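Local coordinates for protein yhhW (Escherichia coli, PDB 1TQ5) that cleaves the flavonol quercetin with dioxygen in vitro as a metal-dependent, pirin-like bicupin dioxygenase whose physiological role is unknown, at residues R5-G11 / Y29-F34; V47-Q52 / N105-R111; L167-S173 / I215-S221. One frame throughout, in Å; residues are numbered along the deposited sequence.

In the fold
The three contacts lie apart in the bicupin, with centres 26 to 32 Å from one another and no atoms touching. Contacts 1 and 2 both fall in the N-terminal pirin range, contact 3 in the C-terminal cupin domain. Contact 2 is the surface one and rests mainly on backbone and amide polar groups; contacts 1 and 3 are partly buried. Contact 1 joins two loops through one arginine among two aromatic rings and an aspartate, whereas contact 3 relies on antiparallel strand pairing with a small apolar cluster of Leu-167, Ile-215 and Ala-217. Contacts 2 and 3 each contain a type II turn; contact 2 is the one nearest the annotated metal ligands.

Contact 1 of 3, residues R5-G11 / Y29-F34; sequences RKANERG and YYDPNF
Arg-5 lays its side chain across the ring of Phe-34 and ends against the hydroxyl of Tyr-29. Arg-5 CD stands over the middle of the phenylalanine ring, 3.6 Å from the centroid of Phe-34, in a CH-pi contact. Beyond it the guanidinium lies flat on the same face, displaced toward the rim, the two planes only 9° apart; the cation-pi contact is therefore off-centre. A bend at chi2 (54°) carries the chain over the ring as the two side chains slide past each other in opposite directions. The opposite face of the guanidinium is met near its rim by Arg-10 CA.

At the edge, Arg-5 NH2 donates to Tyr-29 OH at 2.6 Å, the oxygen lying in the guanidinium plane and the tyrosine ring turned only 15° from it. Two loops meet here, one joining strands 2-5 and 11-14, the other leading from strand 18-22 to strand 40-48. Strand 2-5 itself pairs with a strand of the C-terminal half, so the arginine stands where the two cupin halves adjoin; Trp-184 of that half touches both Arg-5 and Phe-34.

Gly-11 packs against a face of the Tyr-29 ring, Gly-11 CA lying 3.4 Å from the ring centroid, where a beta carbon would clash with the ring. Asp-31 OD1 makes a long salt bridge of 3.6 Å to Arg-5 NH1, approaching obliquely. The other oxygen, Asp-31 OD2, uses the anti lone pair to accept from Phe-34 N at 2.6 Å, an Asx motif that ties the carboxylate to the backbone of the stacked phenylalanine.

Contact 2 of 3, residues V47-Q52 / N105-R111; sequences VIEAGQ and NPSSTER
Asn-105 meets 47-52 with both its backbone N and its side-chain amide, which lies close over the bend of that segment. With CG anti to the backbone N (chi1 -179°), the amide extends toward 47-52, and Asn-105 ND2 comes within 3.3 Å of Ala-50 CA. The same nitrogen makes a weak bond to Ile-48 O across the contact. Its stronger bond stays within the loop: Asn-105 ND2 donates to Glu-110 O at 2.6 Å, meeting that carbonyl in its plane on a lone pair. The amide oxygen turns the other way and accepts from Ser-107 N, closing an Asx turn; the donor stands 44° out of the carbonyl plane. Both ends of the amide are thus engaged, which fixes its rotation.

Ala-50 presses its methyl group into the polar bend formed by Ser-107 to Glu-110, Ala-50 CB lying 3.3 Å from Ser-107 O and also close to Glu-110 O. Ser-107 OG shapes that bend by accepting from the backbone nitrogens of Thr-109 and Glu-110. Facing segment 105-111 is the type II turn Glu-49 to Gln-52, in which Gly-51 has positive phi. At the end of this turn Asn-105 N donates to Gln-52 O at 2.7 Å, almost straight.

Arg-111 places CG between its backbone N and carbonyl carbon (chi1 71°), then runs extended to NE. Arg-111 NH2 lies 4.0 Å from Val-47 CG1, while NE forms a salt bridge with Glu-70.

The contact joins the loop after metal-site strand 99-104 to the end of strand 40-48 in this cupin half. The strong backbone bond to Gln-52 O holds loop to turn, whereas the asparagine amide is spent mainly on its own loop and adds only a weak link to Ile-48 O.

Contact 3 of 3, residues L167-S173 / I215-S221; sequences LLKDEQS and IHADSDS
Leu-167 and Ile-215 meet tip to tip, Leu-167 CD1 and Ile-215 CD1 lying 3.4 Å apart, tighter than usual for two carbons. Ile-215 extends CG1 anti to its backbone N (chi1 -172°), sending CD1 toward the leucine, while its CG2 branch packs on Ser-173. Next to this pair, Leu-167 CB rests against Ala-217 CB at 3.8 Å. Cut back to an alanine at Ile-215, the strand would lose both branches, which would probably leave Leu-167 CD1 without its apolar mate and open a gap beside Ser-173.

Backbone pairing holds these side chains in position. Ser-173 and Ile-215 form an antiparallel hydrogen-bonded pair, as do Leu-167 and Ser-221, with Ser-221 N to Leu-167 O at 2.7 Å. Gln-172 and His-216 form a non-hydrogen-bonded pair; between it and Leu-167/Ser-221 regular pairing breaks, where the type II turn Leu-168 to Glu-171 and the loop Asp-218 to Asp-220 lie. The turn is bound through Asp-170 N to Ala-217 O and Ala-217 N to Glu-171 O. Each segment thus passes from one sheet of the C-terminal cupin beta-sandwich to the other, 161-167 and 221-228 belonging to one sheet, 172-175 and 213-217 to its partner.

The turn is further positioned by two carboxylates. Glu-171 OE2 accepts from Leu-168 N at 2.7 Å, and Asp-220 OD1 receives Lys-169 N at 3.1 Å from 36° above its carboxylate plane. The Lys-169 chain runs extended past Asp-218 O, which Lys-169 CG approaches to 3.6 Å.

Farther out, the His-216 ring places one face over Glu-171 O, and its NE2 meets two waters at the ring edge. One water donates to Asp-170 O, its oxygen 3.0 Å away; the other reaches Asp-170 OD2 weakly.

Contact 1 of 3, residues R5-G11 / Y29-F34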
loop_
_atom_site.group_PDB
_atom_site.type_symbol
_atom_site.label_atom_id
_atom_site.label_comp_id
_atom_site.label_asym_id
_atom_site.label_seq_id
_atom_site.Cartn_x
_atom_site.Cartn_y
_atom_site.Cartn_z
ATOM N N ARG A 5 -13.444 -0.738 -6.175
ATOM C CA ARG A 5 -12.949 0.619 -6.356
ATOM C C ARG A 5 -12.213 0.594 -7.696
ATOM O O ARG A 5 -11.036 0.244 -7.753
ATOM C CB ARG A 5 -11.987 0.977 -5.221
ATOM C CG ARG A 5 -11.269 2.304 -5.380
ATOM C CD ARG A 5 -12.246 3.437 -5.602
ATOM N NE ARG A 5 -11.657 4.736 -5.286
ATOM C CZ ARG A 5 -12.195 5.894 -5.651
ATOM N NH1 ARG A 5 -13.321 5.901 -6.349
ATOM N NH2 ARG A 5 -11.624 7.037 -5.303
ATOM N N LYS A 6 -12.910 0.951 -8.771
ATOM C CA LYS A 6 -12.321 0.934 -10.107
ATOM C C LYS A 6 -11.122 1.846 -10.265
ATOM O O LYS A 6 -11.120 2.976 -9.780
ATOM C CB LYS A 6 -13.363 1.304 -11.167
ATOM C CG LYS A 6 -14.407 0.228 -11.432
ATOM C CD LYS A 6 -15.286 0.618 -12.614
ATOM C CE LYS A 6 -16.359 -0.426 -12.897
ATOM N NZ LYS A 6 -17.348 -0.528 -11.790
ATOM N N ALA A 7 -10.107 1.353 -10.965
ATOM C CA ALA A 7 -8.892 2.118 -11.201
ATOM C C ALA A 7 -9.145 3.455 -11.903
ATOM O O ALA A 7 -8.548 4.464 -11.537
ATOM C CB ALA A 7 -7.904 1.289 -12.013
ATOM N N ASN A 8 -10.036 3.465 -12.894
ATOM C CA ASN A 8 -10.328 4.682 -13.653
ATOM C C ASN A 8 -11.179 5.713 -12.910
ATOM O O ASN A 8 -11.304 6.851 -13.348
ATOM C CB ASN A 8 -11.013 4.330 -14.979
ATOM C CG ASN A 8 -12.362 3.663 -14.779
ATOM O OD1 ASN A 8 -12.456 2.610 -14.151
ATOM N ND2 ASN A 8 -13.413 4.273 -15.314
ATOM N N GLU A 9 -11.770 5.321 -11.793
ATOM C CA GLU A 9 -12.580 6.259 -11.028
ATOM C C GLU A 9 -11.826 6.850 -9.842
ATOM O O GLU A 9 -12.390 7.589 -9.041
ATOM C CB GLU A 9 -13.866 5.577 -10.575
ATOM C CG GLU A 9 -14.795 5.297 -11.746
ATOM C CD GLU A 9 -16.052 4.564 -11.342
ATOM O OE1 GLU A 9 -16.943 4.400 -12.207
ATOM O OE2 GLU A 9 -16.145 4.151 -10.166
ATOM N N ARG A 10 -10.543 6.526 -9.742
ATOM C CA ARG A 10 -9.706 7.046 -8.663
ATOM C C ARG A 10 -9.464 8.531 -8.882
ATOM O O ARG A 10 -9.564 9.015 -10.003
ATOM C CB ARG A 10 -8.353 6.332 -8.637
ATOM C CG ARG A 10 -8.376 4.938 -8.041
ATOM C CD ARG A 10 -6.993 4.312 -8.135
ATOM N NE ARG A 10 -6.548 4.232 -9.525
ATOM C CZ ARG A 10 -5.337 3.839 -9.905
ATOM N NH1 ARG A 10 -4.434 3.490 -8.996
ATOM N NH2 ARG A 10 -5.033 3.791 -11.197
ATOM N N GLY A 11 -9.154 9.250 -7.806
ATOM C CA GLY A 11 -8.865 10.668 -7.932
ATOM C C GLY A 11 -7.596 10.739 -8.752
ATOM O O GLY A 11 -6.793 9.816 -8.711
ATOM N N TYR A 29 -8.571 16.247 -2.986
ATOM C CA TYR A 29 -9.480 15.296 -3.621
ATOM C C TYR A 29 -10.388 14.694 -2.554
ATOM O O TYR A 29 -9.921 14.276 -1.498
ATOM C CB TYR A 29 -8.683 14.195 -4.327
ATOM C CG TYR A 29 -9.509 12.992 -4.728
ATOM C CD1 TYR A 29 -10.527 13.095 -5.684
ATOM C CD2 TYR A 29 -9.272 11.748 -4.144
ATOM C CE1 TYR A 29 -11.287 11.975 -6.049
ATOM C CE2 TYR A 29 -10.019 10.629 -4.499
ATOM C CZ TYR A 29 -11.022 10.743 -5.448
ATOM O OH TYR A 29 -11.746 9.624 -5.784
ATOM N N TYR A 30 -11.686 14.648 -2.832
ATOM C CA TYR A 30 -12.641 14.105 -1.867
ATOM C C TYR A 30 -13.606 13.113 -2.497
ATOM O O TYR A 30 -14.250 13.417 -3.496
ATOM C CB TYR A 30 -13.447 15.250 -1.236
ATOM C CG TYR A 30 -14.417 14.827 -0.149
ATOM C CD1 TYR A 30 -14.083 14.960 1.199
ATOM C CD2 TYR A 30 -15.671 14.301 -0.470
ATOM C CE1 TYR A 30 -14.972 14.584 2.201
ATOM C CE2 TYR A 30 -16.569 13.919 0.524
ATOM C CZ TYR A 30 -16.213 14.066 1.857
ATOM O OH TYR A 30 -17.095 13.701 2.843
ATOM N N ASP A 31 -13.695 11.923 -1.913
ATOM C CA ASP A 31 -14.622 10.905 -2.393
ATOM C C ASP A 31 -15.534 10.570 -1.211
ATOM O O ASP A 31 -15.074 10.072 -0.184
ATOM C CB ASP A 31 -13.882 9.644 -2.849
ATOM C CG ASP A 31 -14.816 8.624 -3.485
ATOM O OD1 ASP A 31 -15.029 8.680 -4.714
ATOM O OD2 ASP A 31 -15.357 7.776 -2.751
ATOM N N PRO A 32 -16.842 10.839 -1.349
ATOM C CA PRO A 32 -17.849 10.587 -0.310
ATOM C C PRO A 32 -17.941 9.154 0.214
ATOM O O PRO A 32 -18.289 8.936 1.376
ATOM C CB PRO A 32 -19.147 11.053 -0.973
ATOM C CG PRO A 32 -18.902 10.763 -2.424
ATOM C CD PRO A 32 -17.486 11.264 -2.606
ATOM N N ASN A 33 -17.640 8.178 -0.637
ATOM C CA ASN A 33 -17.691 6.778 -0.228
ATOM C C ASN A 33 -16.337 6.306 0.295
ATOM O O ASN A 33 -16.239 5.766 1.397
ATOM C CB ASN A 33 -18.120 5.904 -1.404
ATOM C CG ASN A 33 -19.497 6.269 -1.930
ATOM O OD1 ASN A 33 -19.728 6.271 -3.137
ATOM N ND2 ASN A 33 -20.421 6.572 -1.021
ATOM N N PHE A 34 -15.297 6.508 -0.503
ATOM C CA PHE A 34 -13.955 6.100 -0.117
ATOM C C PHE A 34 -13.212 7.208 0.626
ATOM O O PHE A 34 -12.393 7.927 0.054
ATOM C CB PHE A 34 -13.167 5.648 -1.357
ATOM C CG PHE A 34 -13.767 4.447 -2.043
ATOM C CD1 PHE A 34 -14.821 4.595 -2.939
ATOM C CD2 PHE A 34 -13.310 3.163 -1.752
ATOM C CE1 PHE A 34 -15.415 3.486 -3.534
ATOM C CE2 PHE A 34 -13.896 2.039 -2.341
ATOM C CZ PHE A 34 -14.954 2.203 -3.236
#

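Contact 2 of 3, residues V47-Q52 / N105-R111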
loop_
_atom_site.group_PDB
_atom_site.type_symbol
_atom_site.label_atom_id
_atom_site.label_comp_id
_atom_site.label_asym_id
_atom_site.label_seq_id
_atom_site.Cartn_x
_atom_site.Cartn_y
_atom_site.Cartn_z
ATOM N N VAL A 47 3.664 8.063 -10.134
ATOM C CA VAL A 47 4.648 7.895 -11.192
ATOM C C VAL A 47 5.426 9.203 -11.213
ATOM O O VAL A 47 4.858 10.276 -11.462
ATOM C CB VAL A 47 3.979 7.652 -12.549
ATOM C CG1 VAL A 47 4.999 7.774 -13.658
ATOM C CG2 VAL A 47 3.349 6.270 -12.562
ATOM N N ILE A 48 6.723 9.101 -10.941
ATOM C CA ILE A 48 7.600 10.257 -10.866
ATOM C C ILE A 48 8.667 10.309 -11.956
ATOM O O ILE A 48 9.342 9.323 -12.229
ATOM C CB ILE A 48 8.297 10.297 -9.487
ATOM C CG1 ILE A 48 7.236 10.380 -8.384
ATOM C CG2 ILE A 48 9.268 11.481 -9.406
ATOM C CD1 ILE A 48 7.807 10.346 -6.979
ATOM N N GLU A 49 8.813 11.492 -12.543
ATOM C CA GLU A 49 9.773 11.771 -13.607
ATOM C C GLU A 49 11.220 11.636 -13.119
ATOM O O GLU A 49 11.517 11.888 -11.957
ATOM C CB GLU A 49 9.522 13.197 -14.109
ATOM C CG GLU A 49 10.356 13.661 -15.273
ATOM C CD GLU A 49 10.254 15.163 -15.442
ATOM O OE1 GLU A 49 9.275 15.734 -14.917
ATOM O OE2 GLU A 49 11.134 15.770 -16.088
ATOM N N ALA A 50 12.120 11.249 -14.013
ATOM C CA ALA A 50 13.524 11.097 -13.649
ATOM C C ALA A 50 14.062 12.362 -12.977
ATOM O O ALA A 50 13.807 13.478 -13.440
ATOM C CB ALA A 50 14.356 10.777 -14.891
ATOM N N GLY A 51 14.790 12.176 -11.878
ATOM C CA GLY A 51 15.380 13.298 -11.167
ATOM C C GLY A 51 14.451 14.143 -10.316
ATOM O O GLY A 51 14.903 15.066 -9.646
ATOM N N GLN A 52 13.157 13.844 -10.340
ATOM C CA GLN A 52 12.189 14.601 -9.554
ATOM C C GLN A 52 11.777 13.867 -8.288
ATOM O O GLN A 52 12.139 12.707 -8.082
ATOM C CB GLN A 52 10.946 14.900 -10.390
ATOM C CG GLN A 52 11.063 16.151 -11.242
ATOM C CD GLN A 52 10.910 17.427 -10.425
ATOM O OE1 GLN A 52 11.117 18.528 -10.934
ATOM N NE2 GLN A 52 10.533 17.280 -9.155
ATOM N N ASN A 105 13.427 10.493 -7.375
ATOM C CA ASN A 105 13.863 9.514 -8.352
ATOM C C ASN A 105 15.312 9.851 -8.676
ATOM O O ASN A 105 15.588 10.862 -9.313
ATOM C CB ASN A 105 13.007 9.630 -9.608
ATOM C CG ASN A 105 13.389 8.626 -10.668
ATOM O OD1 ASN A 105 14.360 7.884 -10.523
ATOM N ND2 ASN A 105 12.626 8.598 -11.747
ATOM N N PRO A 106 16.262 9.017 -8.219
ATOM C CA PRO A 106 17.689 9.256 -8.472
ATOM C C PRO A 106 18.118 9.041 -9.925
ATOM O O PRO A 106 19.154 9.547 -10.361
ATOM C CB PRO A 106 18.372 8.283 -7.517
ATOM C CG PRO A 106 17.414 7.125 -7.494
ATOM C CD PRO A 106 16.074 7.830 -7.365
ATOM N N SER A 107 17.328 8.282 -10.673
ATOM C CA SER A 107 17.656 8.026 -12.065
ATOM C C SER A 107 17.607 9.333 -12.849
ATOM O O SER A 107 16.704 10.148 -12.660
ATOM C CB SER A 107 16.666 7.030 -12.663
ATOM O OG SER A 107 16.865 6.901 -14.056
ATOM N N SER A 108 18.583 9.536 -13.725
ATOM C CA SER A 108 18.621 10.748 -14.527
ATOM C C SER A 108 17.954 10.494 -15.869
ATOM O O SER A 108 17.875 11.391 -16.706
ATOM C CB SER A 108 20.068 11.200 -14.755
ATOM O OG SER A 108 20.779 10.272 -15.564
ATOM N N THR A 109 17.457 9.275 -16.069
ATOM C CA THR A 109 16.829 8.932 -17.338
ATOM C C THR A 109 15.672 7.934 -17.267
ATOM O O THR A 109 15.041 7.649 -18.284
ATOM C CB THR A 109 17.886 8.375 -18.308
ATOM O OG1 THR A 109 17.282 8.102 -19.578
ATOM C CG2 THR A 109 18.493 7.091 -17.747
ATOM N N GLU A 110 15.381 7.406 -16.082
ATOM C CA GLU A 110 14.308 6.421 -15.939
ATOM C C GLU A 110 13.249 6.862 -14.925
ATOM O O GLU A 110 13.580 7.427 -13.883
ATOM C CB GLU A 110 14.911 5.082 -15.516
ATOM C CG GLU A 110 13.993 3.885 -15.676
ATOM C CD GLU A 110 14.651 2.595 -15.224
ATOM O OE1 GLU A 110 15.755 2.289 -15.725
ATOM O OE2 GLU A 110 14.064 1.890 -14.373
ATOM N N ARG A 111 11.978 6.600 -15.228
ATOM C CA ARG A 111 10.890 6.993 -14.336
ATOM C C ARG A 111 10.761 6.101 -13.106
ATOM O O ARG A 111 11.335 5.006 -13.038
ATOM C CB ARG A 111 9.552 6.994 -15.082
ATOM C CG ARG A 111 9.033 5.617 -15.432
ATOM C CD ARG A 111 7.614 5.680 -15.998
ATOM N NE ARG A 111 7.104 4.340 -16.260
ATOM C CZ ARG A 111 5.841 4.051 -16.548
ATOM N NH1 ARG A 111 5.492 2.792 -16.774
ATOM N NH2 ARG A 111 4.928 5.011 -16.605
#

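Contact 3 of 3, residues L167-S173 / I215-S221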
loop_
_atom_site.group_PDB
_atom_site.type_symbol
_atom_site.label_atom_id
_atom_site.label_comp_id
_atom_site.label_asym_id
_atom_site.label_seq_id
_atom_site.Cartn_x
_atom_site.Cartn_y
_atom_site.Cartn_z
ATOM N N LEU A 167 0.171 -14.853 -7.584
ATOM C CA LEU A 167 -0.588 -16.013 -8.040
ATOM C C LEU A 167 -0.403 -16.283 -9.523
ATOM O O LEU A 167 -0.469 -15.373 -10.344
ATOM C CB LEU A 167 -2.083 -15.823 -7.761
ATOM C CG LEU A 167 -2.554 -15.720 -6.311
ATOM C CD1 LEU A 167 -4.050 -15.486 -6.298
ATOM C CD2 LEU A 167 -2.213 -16.991 -5.551
ATOM N N LEU A 168 -0.172 -17.545 -9.859
ATOM C CA LEU A 168 -0.010 -17.944 -11.248
ATOM C C LEU A 168 -1.404 -18.109 -11.836
ATOM O O LEU A 168 -2.387 -18.196 -11.100
ATOM C CB LEU A 168 0.751 -19.271 -11.330
ATOM C CG LEU A 168 2.194 -19.239 -10.828
ATOM C CD1 LEU A 168 2.737 -20.657 -10.731
ATOM C CD2 LEU A 168 3.041 -18.386 -11.763
ATOM N N LYS A 169 -1.489 -18.152 -13.158
ATOM C CA LYS A 169 -2.769 -18.316 -13.829
ATOM C C LYS A 169 -3.457 -19.588 -13.330
ATOM O O LYS A 169 -2.802 -20.602 -13.088
ATOM C CB LYS A 169 -2.554 -18.391 -15.341
ATOM C CG LYS A 169 -3.830 -18.442 -16.162
ATOM C CD LYS A 169 -3.516 -18.448 -17.648
ATOM C CE LYS A 169 -4.787 -18.413 -18.486
ATOM N NZ LYS A 169 -4.490 -18.479 -19.948
ATOM N N ASP A 170 -4.774 -19.519 -13.165
ATOM C CA ASP A 170 -5.570 -20.653 -12.694
ATOM C C ASP A 170 -5.294 -21.085 -11.254
ATOM O O ASP A 170 -5.792 -22.120 -10.807
ATOM C CB ASP A 170 -5.392 -21.854 -13.628
ATOM C CG ASP A 170 -6.165 -21.706 -14.928
ATOM O OD1 ASP A 170 -5.907 -20.740 -15.678
ATOM O OD2 ASP A 170 -7.036 -22.561 -15.200
ATOM N N GLU A 171 -4.502 -20.305 -10.528
ATOM C CA GLU A 171 -4.200 -20.628 -9.139
ATOM C C GLU A 171 -5.317 -20.088 -8.252
ATOM O O GLU A 171 -6.062 -19.197 -8.656
ATOM C CB GLU A 171 -2.855 -20.021 -8.727
ATOM C CG GLU A 171 -2.516 -20.185 -7.252
ATOM C CD GLU A 171 -1.100 -19.745 -6.917
ATOM O OE1 GLU A 171 -0.735 -19.772 -5.720
ATOM O OE2 GLU A 171 -0.349 -19.376 -7.848
ATOM N N GLN A 172 -5.441 -20.634 -7.050
ATOM C CA GLN A 172 -6.482 -20.198 -6.131
ATOM C C GLN A 172 -6.116 -20.447 -4.675
ATOM O O GLN A 172 -5.460 -21.438 -4.343
ATOM C CB GLN A 172 -7.788 -20.923 -6.442
ATOM C CG GLN A 172 -7.632 -22.432 -6.513
ATOM C CD GLN A 172 -8.952 -23.159 -6.417
ATOM O OE1 GLN A 172 -9.636 -23.096 -5.393
ATOM N NE2 GLN A 172 -9.324 -23.856 -7.487
ATOM N N SER A 173 -6.550 -19.541 -3.807
ATOM C CA SER A 173 -6.292 -19.668 -2.380
ATOM C C SER A 173 -7.421 -19.064 -1.562
ATOM O O SER A 173 -8.408 -18.579 -2.113
ATOM C CB SER A 173 -4.966 -19.004 -2.011
ATOM O OG SER A 173 -3.872 -19.806 -2.416
ATOM N N ILE A 215 -9.741 -16.277 -3.671
ATOM C CA ILE A 215 -9.097 -15.609 -4.775
ATOM C C ILE A 215 -8.731 -16.587 -5.886
ATOM O O ILE A 215 -8.167 -17.652 -5.632
ATOM C CB ILE A 215 -7.833 -14.880 -4.272
ATOM C CG1 ILE A 215 -7.238 -14.010 -5.375
ATOM C CG2 ILE A 215 -6.814 -15.894 -3.783
ATOM C CD1 ILE A 215 -6.059 -13.164 -4.888
ATOM N N HIS A 216 -9.086 -16.227 -7.113
ATOM C CA HIS A 216 -8.772 -17.036 -8.283
ATOM C C HIS A 216 -8.063 -16.131 -9.285
ATOM O O HIS A 216 -8.547 -15.043 -9.595
ATOM C CB HIS A 216 -10.052 -17.613 -8.901
ATOM C CG HIS A 216 -9.816 -18.379 -10.164
ATOM N ND1 HIS A 216 -9.640 -17.763 -11.386
ATOM C CD2 HIS A 216 -9.678 -19.708 -10.388
ATOM C CE1 HIS A 216 -9.403 -18.679 -12.308
ATOM N NE2 HIS A 216 -9.420 -19.868 -11.728
ATOM N N ALA A 217 -6.911 -16.572 -9.783
ATOM C CA ALA A 217 -6.153 -15.772 -10.744
ATOM C C ALA A 217 -6.481 -16.151 -12.186
ATOM O O ALA A 217 -6.250 -17.285 -12.608
ATOM C CB ALA A 217 -4.661 -15.930 -10.488
ATOM N N ASP A 218 -7.015 -15.193 -12.940
ATOM C CA ASP A 218 -7.379 -15.426 -14.332
ATOM C C ASP A 218 -6.140 -15.326 -15.223
ATOM O O ASP A 218 -6.146 -15.756 -16.379
ATOM C CB ASP A 218 -8.445 -14.414 -14.766
ATOM C CG ASP A 218 -9.624 -14.362 -13.801
ATOM O OD1 ASP A 218 -10.228 -15.423 -13.529
ATOM O OD2 ASP A 218 -9.950 -13.256 -13.314
ATOM N N SER A 219 -5.084 -14.743 -14.665
ATOM C CA SER A 219 -3.799 -14.592 -15.337
ATOM C C SER A 219 -2.788 -14.424 -14.209
ATOM O O SER A 219 -3.185 -14.215 -13.064
ATOM C CB SER A 219 -3.797 -13.361 -16.251
ATOM O OG SER A 219 -4.088 -12.172 -15.536
ATOM N N ASP A 220 -1.496 -14.542 -14.503
ATOM C CA ASP A 220 -0.492 -14.372 -13.456
ATOM C C ASP A 220 -0.781 -13.020 -12.824
ATOM O O ASP A 220 -0.909 -12.020 -13.526
ATOM C CB ASP A 220 0.925 -14.372 -14.037
ATOM C CG ASP A 220 1.243 -15.643 -14.798
ATOM O OD1 ASP A 220 0.993 -16.740 -14.255
ATOM O OD2 ASP A 220 1.753 -15.542 -15.936
ATOM N N SER A 221 -0.884 -12.982 -11.504
ATOM C CA SER A 221 -1.194 -11.730 -10.840
ATOM C C SER A 221 -0.442 -11.543 -9.537
ATOM O O SER A 221 0.298 -12.421 -9.089
ATOM C CB SER A 221 -2.696 -11.669 -10.544
ATOM O OG SER A 221 -3.464 -11.947 -11.701
HETATM O O HOH W 1 -8.647 -22.450 -11.730
HETATM O O HOH W 2 -9.105 -21.592 -14.017
#